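Local coordinates for hypothetical protein (Nostoc punctiforme, PDB 2O62) that is of unknown function but probably comprises two calycin-like beta domains, the second resembling a biogenesis factor required for ATP synthase, at residues A[69-80]-A[258-266]. Numbering follows the deposited sequence.
Sequences GGLLFFENGSFS and EWVSLTLVT
F74 packs closely across L262 and L264, in the buried part of the contact. CB of L264 sits over one face of the F74 ring, a CH-pi contact 3.7 Å from the centroid and 16° off the normal, while F74 CE2 meets L262 CD2 at 3.4 Å. L262 has CG anti to its backbone N (chi1 -174°), which directs the branched end at the hairpin; CD2 meets F74 and CB of L72, and both methyls touch CB of S80. One of these approaches, 3.3 Å between S80 CB and L262 CD1, is tighter than ordinary van der Waals contact; a small serine suits the spot, its OG being taken up by E95 O and R251 NH1. Here the end strands of the N-terminal sheet lie against strand 259-266 of the C-terminal barrel, so two calycin-like domains pack mainly through apolar side chains, with some backbone atoms of 69-72 joining in. The hairpin's own turn is shaped by N76, whose OD1 accepts from both N and OG of S78, the former closing an Asx turn. Toward G69 and G70 the contact opens to solvent, yet the indole of W259, itself buried, lies against their backbone and the side chain of L72. W259 CH2 touches L72 CG at 3.5 Å, and G69 O comes in on the rim of the indole, level with it, 3.4 Å from W259 CZ3. NE1 donates to S261 O through a bent bond (132°), which helps fix the ring's rotation. An alanine in place of W259 would probably leave a gap beside L72 and S261 O without this donor. Glycine suits position 69, where phi is positive and the chain is exposed.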
ATOM      1  N   GLY A  69       6.995 -15.219  -7.196  1.00 27.56           N
ATOM      2  CA  GLY A  69       6.990 -15.449  -5.801  1.00 25.89           C
ATOM      3  C   GLY A  69       5.942 -14.569  -5.181  1.00 24.37           C
ATOM      4  O   GLY A  69       4.767 -14.628  -5.554  1.00 24.80           O
ATOM      5  N   GLY A  70       6.388 -13.720  -4.274  1.00 22.91           N
ATOM      6  CA  GLY A  70       5.495 -12.891  -3.499  1.00 21.19           C
ATOM      7  C   GLY A  70       5.227 -11.523  -4.065  1.00 21.19           C
ATOM      8  O   GLY A  70       4.599 -10.686  -3.397  1.00 18.91           O
ATOM      9  N   LEU A  71       5.612 -11.325  -5.325  1.00 20.10           N
ATOM     10  CA  LEU A  71       5.498 -10.037  -6.016  1.00 21.80           C
ATOM     11  C   LEU A  71       4.502 -10.069  -7.138  1.00 20.50           C
ATOM     12  O   LEU A  71       4.522 -10.982  -7.964  1.00 19.78           O
ATOM     13  CB  LEU A  71       6.829  -9.681  -6.689  1.00 22.62           C
ATOM     14  CG  LEU A  71       7.886  -8.713  -6.180  1.00 27.99           C
ATOM     15  CD1 LEU A  71       9.012  -8.761  -7.219  1.00 30.49           C
ATOM     16  CD2 LEU A  71       7.350  -7.305  -6.061  1.00 30.43           C
ATOM     17  N   LEU A  72       3.642  -9.056  -7.181  1.00 20.33           N
ATOM     18  CA  LEU A  72       2.792  -8.819  -8.348  1.00 20.31           C
ATOM     19  C   LEU A  72       2.817  -7.349  -8.723  1.00 19.42           C
ATOM     20  O   LEU A  72       2.806  -6.481  -7.843  1.00 18.35           O
ATOM     21  CB  LEU A  72       1.324  -9.270  -8.115  1.00 20.37           C
ATOM     22  CG  LEU A  72       0.929 -10.696  -8.429  1.00 22.24           C
ATOM     23  CD1 LEU A  72      -0.526 -10.894  -8.093  1.00 24.22           C
ATOM     24  CD2 LEU A  72       1.154 -11.049  -9.865  1.00 24.80           C
ATOM     25  N   PHE A  73       2.827  -7.082 -10.047  1.00 20.37           N
ATOM     26  CA  PHE A  73       2.885  -5.708 -10.603  1.00 20.62           C
ATOM     27  C   PHE A  73       1.690  -5.344 -11.454  1.00 20.03           C
ATOM     28  O   PHE A  73       1.129  -6.176 -12.188  1.00 19.92           O
ATOM     29  CB  PHE A  73       4.107  -5.539 -11.543  1.00 20.97           C
ATOM     30  CG  PHE A  73       5.421  -5.639 -10.862  1.00 21.60           C
ATOM     31  CD1 PHE A  73       5.989  -6.870 -10.632  1.00 20.32           C
ATOM     32  CD2 PHE A  73       6.087  -4.501 -10.446  1.00 21.90           C
ATOM     33  CE1 PHE A  73       7.209  -6.952  -9.947  1.00 23.09           C
ATOM     34  CE2 PHE A  73       7.309  -4.574  -9.772  1.00 23.45           C
ATOM     35  CZ  PHE A  73       7.865  -5.810  -9.548  1.00 22.73           C
ATOM     36  N   PHE A  74       1.345  -4.060 -11.377  1.00 21.10           N
ATOM     37  CA  PHE A  74       0.450  -3.406 -12.318  1.00 20.72           C
ATOM     38  C   PHE A  74       1.205  -2.750 -13.453  1.00 22.44           C
ATOM     39  O   PHE A  74       2.450  -2.617 -13.424  1.00 22.78           O
ATOM     40  CB  PHE A  74      -0.422  -2.390 -11.574  1.00 20.13           C
ATOM     41  CG  PHE A  74      -1.290  -3.025 -10.527  1.00 18.15           C
ATOM     42  CD1 PHE A  74      -2.512  -3.602 -10.858  1.00 17.77           C
ATOM     43  CD2 PHE A  74      -0.868  -3.094  -9.224  1.00 18.62           C
ATOM     44  CE1 PHE A  74      -3.299  -4.205  -9.862  1.00 16.92           C
ATOM     45  CE2 PHE A  74      -1.664  -3.678  -8.232  1.00 19.81           C
ATOM     46  CZ  PHE A  74      -2.842  -4.265  -8.569  1.00 17.81           C
ATOM     47  N   GLU A  75       0.474  -2.394 -14.510  1.00 23.21           N
ATOM     48  CA  GLU A  75       1.140  -1.970 -15.752  1.00 24.26           C
ATOM     49  C   GLU A  75       1.896  -0.695 -15.626  1.00 23.60           C
ATOM     50  O   GLU A  75       2.817  -0.470 -16.378  1.00 24.15           O
ATOM     51  CB  GLU A  75       0.149  -1.854 -16.912  1.00 24.90           C
ATOM     52  CG  GLU A  75      -0.370  -3.179 -17.317  1.00 30.49           C
ATOM     53  CD  GLU A  75      -0.638  -3.296 -18.793  1.00 36.07           C
ATOM     54  OE1 GLU A  75      -0.527  -2.264 -19.508  1.00 42.64           O
ATOM     55  OE2 GLU A  75      -0.942  -4.435 -19.231  1.00 39.02           O
ATOM     56  N   ASN A  76       1.546   0.134 -14.670  1.00 24.43           N
ATOM     57  CA  ASN A  76       2.306   1.364 -14.422  1.00 24.89           C
ATOM     58  C   ASN A  76       3.533   1.166 -13.543  1.00 24.44           C
ATOM     59  O   ASN A  76       4.239   2.104 -13.228  1.00 25.53           O
ATOM     60  CB  ASN A  76       1.378   2.455 -13.873  1.00 26.49           C
ATOM     61  CG  ASN A  76       1.067   2.288 -12.413  1.00 27.62           C
ATOM     62  OD1 ASN A  76       1.216   1.224 -11.852  1.00 27.85           O
ATOM     63  ND2 ASN A  76       0.599   3.357 -11.795  1.00 35.47           N
ATOM     64  N   GLY A  77       3.810  -0.073 -13.153  1.00 24.00           N
ATOM     65  CA  GLY A  77       4.963  -0.374 -12.329  1.00 23.15           C
ATOM     66  C   GLY A  77       4.622  -0.480 -10.858  1.00 21.71           C
ATOM     67  O   GLY A  77       5.446  -0.931 -10.086  1.00 21.51           O
ATOM     68  N   SER A  78       3.426  -0.078 -10.446  1.00 20.46           N
ATOM     69  CA  SER A  78       3.039  -0.247  -9.057  1.00 19.95           C
ATOM     70  C   SER A  78       3.027  -1.723  -8.692  1.00 19.18           C
ATOM     71  O   SER A  78       2.837  -2.579  -9.543  1.00 20.44           O
ATOM     72  CB  SER A  78       1.644   0.353  -8.779  1.00 19.15           C
ATOM     73  OG  SER A  78       1.675   1.763  -9.006  1.00 21.87           O
ATOM     74  N   PHE A  79       3.286  -2.033  -7.435  1.00 20.14           N
ATOM     75  CA  PHE A  79       3.400  -3.439  -7.040  1.00 19.57           C
ATOM     76  C   PHE A  79       3.149  -3.676  -5.587  1.00 19.63           C
ATOM     77  O   PHE A  79       3.039  -2.752  -4.768  1.00 20.38           O
ATOM     78  CB  PHE A  79       4.801  -3.974  -7.403  1.00 20.27           C
ATOM     79  CG  PHE A  79       5.965  -3.351  -6.607  1.00 21.37           C
ATOM     80  CD1 PHE A  79       6.615  -2.203  -7.077  1.00 22.09           C
ATOM     81  CD2 PHE A  79       6.444  -3.946  -5.410  1.00 20.83           C
ATOM     82  CE1 PHE A  79       7.708  -1.674  -6.386  1.00 20.75           C
ATOM     83  CE2 PHE A  79       7.515  -3.398  -4.713  1.00 21.50           C
ATOM     84  CZ  PHE A  79       8.135  -2.255  -5.196  1.00 20.46           C
ATOM     85  N   SER A  80       3.106  -4.943  -5.235  1.00 19.46           N
ATOM     86  CA  SER A  80       3.099  -5.343  -3.859  1.00 20.14           C
ATOM     87  C   SER A  80       4.011  -6.520  -3.675  1.00 20.22           C
ATOM     88  O   SER A  80       4.020  -7.416  -4.520  1.00 20.28           O
ATOM     89  CB  SER A  80       1.707  -5.768  -3.407  1.00 20.97           C
ATOM     90  OG  SER A  80       1.723  -6.248  -2.074  1.00 20.65           O
ATOM     91  N   GLU A 258      -3.326 -18.135   2.376  1.00 20.48           N
ATOM     92  CA  GLU A 258      -2.672 -18.121   1.066  1.00 20.64           C
ATOM     93  C   GLU A 258      -2.930 -16.770   0.414  1.00 18.98           C
ATOM     94  O   GLU A 258      -4.053 -16.323   0.387  1.00 17.45           O
ATOM     95  CB  GLU A 258      -3.243 -19.224   0.131  1.00 20.58           C
ATOM     96  CG  GLU A 258      -3.272 -20.606   0.685  1.00 24.15           C
ATOM     97  CD  GLU A 258      -4.292 -21.582   0.022  1.00 24.50           C
ATOM     98  OE1 GLU A 258      -5.292 -21.176  -0.598  1.00 29.89           O
ATOM     99  OE2 GLU A 258      -4.089 -22.811   0.170  1.00 34.75           O
ATOM    100  N   TRP A 259      -1.898 -16.088  -0.091  1.00 17.03           N
ATOM    101  CA  TRP A 259      -2.080 -14.924  -0.903  1.00 17.86           C
ATOM    102  C   TRP A 259      -2.845 -15.260  -2.184  1.00 18.66           C
ATOM    103  O   TRP A 259      -2.511 -16.206  -2.877  1.00 17.92           O
ATOM    104  CB  TRP A 259      -0.710 -14.354  -1.251  1.00 18.36           C
ATOM    105  CG  TRP A 259      -0.758 -13.133  -2.071  1.00 19.25           C
ATOM    106  CD1 TRP A 259      -1.650 -12.113  -2.005  1.00 20.53           C
ATOM    107  CD2 TRP A 259       0.188 -12.785  -3.064  1.00 20.02           C
ATOM    108  NE1 TRP A 259      -1.324 -11.127  -2.937  1.00 20.58           N
ATOM    109  CE2 TRP A 259      -0.193 -11.531  -3.600  1.00 19.91           C
ATOM    110  CE3 TRP A 259       1.340 -13.404  -3.544  1.00 19.98           C
ATOM    111  CZ2 TRP A 259       0.544 -10.891  -4.579  1.00 21.83           C
ATOM    112  CZ3 TRP A 259       2.051 -12.778  -4.564  1.00 20.72           C
ATOM    113  CH2 TRP A 259       1.641 -11.560  -5.085  1.00 21.20           C
ATOM    114  N   VAL A 260      -3.905 -14.521  -2.484  1.00 19.88           N
ATOM    115  CA  VAL A 260      -4.696 -14.843  -3.667  1.00 19.87           C
ATOM    116  C   VAL A 260      -4.677 -13.756  -4.733  1.00 20.49           C
ATOM    117  O   VAL A 260      -4.755 -14.073  -5.912  1.00 21.02           O
ATOM    118  CB  VAL A 260      -6.164 -15.244  -3.315  1.00 20.72           C
ATOM    119  CG1 VAL A 260      -6.151 -16.544  -2.521  1.00 23.21           C
ATOM    120  CG2 VAL A 260      -6.843 -14.214  -2.554  1.00 22.42           C
ATOM    121  N   SER A 261      -4.582 -12.490  -4.341  1.00 19.93           N
ATOM    122  CA  SER A 261      -4.764 -11.417  -5.324  1.00 19.61           C
ATOM    123  C   SER A 261      -4.258 -10.059  -4.816  1.00 19.85           C
ATOM    124  O   SER A 261      -3.953  -9.886  -3.615  1.00 18.81           O
ATOM    125  CB  SER A 261      -6.230 -11.352  -5.740  1.00 21.02           C
ATOM    126  OG  SER A 261      -7.024 -10.796  -4.696  1.00 17.42           O
ATOM    127  N   LEU A 262      -4.205  -9.099  -5.742  1.00 19.35           N
ATOM    128  CA  LEU A 262      -3.810  -7.736  -5.462  1.00 18.46           C
ATOM    129  C   LEU A 262      -4.695  -6.824  -6.251  1.00 19.16           C
ATOM    130  O   LEU A 262      -4.959  -7.052  -7.430  1.00 18.11           O
ATOM    131  CB  LEU A 262      -2.366  -7.521  -5.880  1.00 19.48           C
ATOM    132  CG  LEU A 262      -1.692  -6.226  -5.566  1.00 19.45           C
ATOM    133  CD1 LEU A 262      -1.496  -6.155  -4.089  1.00 22.24           C
ATOM    134  CD2 LEU A 262      -0.303  -6.176  -6.299  1.00 18.94           C
ATOM    135  N   THR A 263      -5.179  -5.787  -5.584  1.00 19.05           N
ATOM    136  CA  THR A 263      -6.111  -4.825  -6.173  1.00 19.56           C
ATOM    137  C   THR A 263      -5.589  -3.393  -6.083  1.00 19.57           C
ATOM    138  O   THR A 263      -5.077  -2.983  -5.041  1.00 19.85           O
ATOM    139  CB  THR A 263      -7.475  -4.894  -5.405  1.00 18.53           C
ATOM    140  OG1 THR A 263      -8.010  -6.230  -5.549  1.00 18.77           O
ATOM    141  CG2 THR A 263      -8.482  -3.911  -5.955  1.00 21.18           C
ATOM    142  N   LEU A 264      -5.758  -2.633  -7.180  1.00 20.35           N
ATOM    143  CA  LEU A 264      -5.415  -1.220  -7.224  1.00 20.73           C
ATOM    144  C   LEU A 264      -6.628  -0.411  -7.645  1.00 21.29           C
ATOM    145  O   LEU A 264      -7.203  -0.618  -8.703  1.00 20.03           O
ATOM    146  CB  LEU A 264      -4.220  -0.992  -8.154  1.00 20.97           C
ATOM    147  CG  LEU A 264      -3.705   0.458  -8.226  1.00 22.71           C
ATOM    148  CD1 LEU A 264      -3.139   0.908  -6.984  1.00 23.76           C
ATOM    149  CD2 LEU A 264      -2.619   0.510  -9.338  1.00 23.78           C
ATOM    150  N   VAL A 265      -7.058   0.445  -6.725  1.00 20.82           N
ATOM    151  CA  VAL A 265      -8.193   1.343  -6.892  1.00 22.07           C
ATOM    152  C   VAL A 265      -7.666   2.737  -7.242  1.00 21.00           C
ATOM    153  O   VAL A 265      -6.769   3.242  -6.588  1.00 20.97           O
ATOM    154  CB  VAL A 265      -8.939   1.456  -5.598  1.00 21.55           C
ATOM    155  CG1 VAL A 265     -10.140   2.346  -5.743  1.00 24.06           C
ATOM    156  CG2 VAL A 265      -9.334   0.066  -5.092  1.00 23.29           C
ATOM    157  N   THR A 266      -8.215   3.350  -8.280  1.00 21.20           N
ATOM    158  CA  THR A 266      -7.941   4.759  -8.541  1.00 21.59           C
ATOM    159  C   THR A 266      -9.261   5.474  -8.539  1.00 21.01           C
ATOM    160  O   THR A 266     -10.148   5.109  -9.293  1.00 20.71           O
ATOM    161  CB  THR A 266      -7.269   4.938  -9.898  1.00 21.98           C
ATOM    162  OG1 THR A 266      -6.145   4.060  -9.995  1.00 22.40           O
ATOM    163  CG2 THR A 266      -6.803   6.375 -10.065  1.00 24.53           C
TER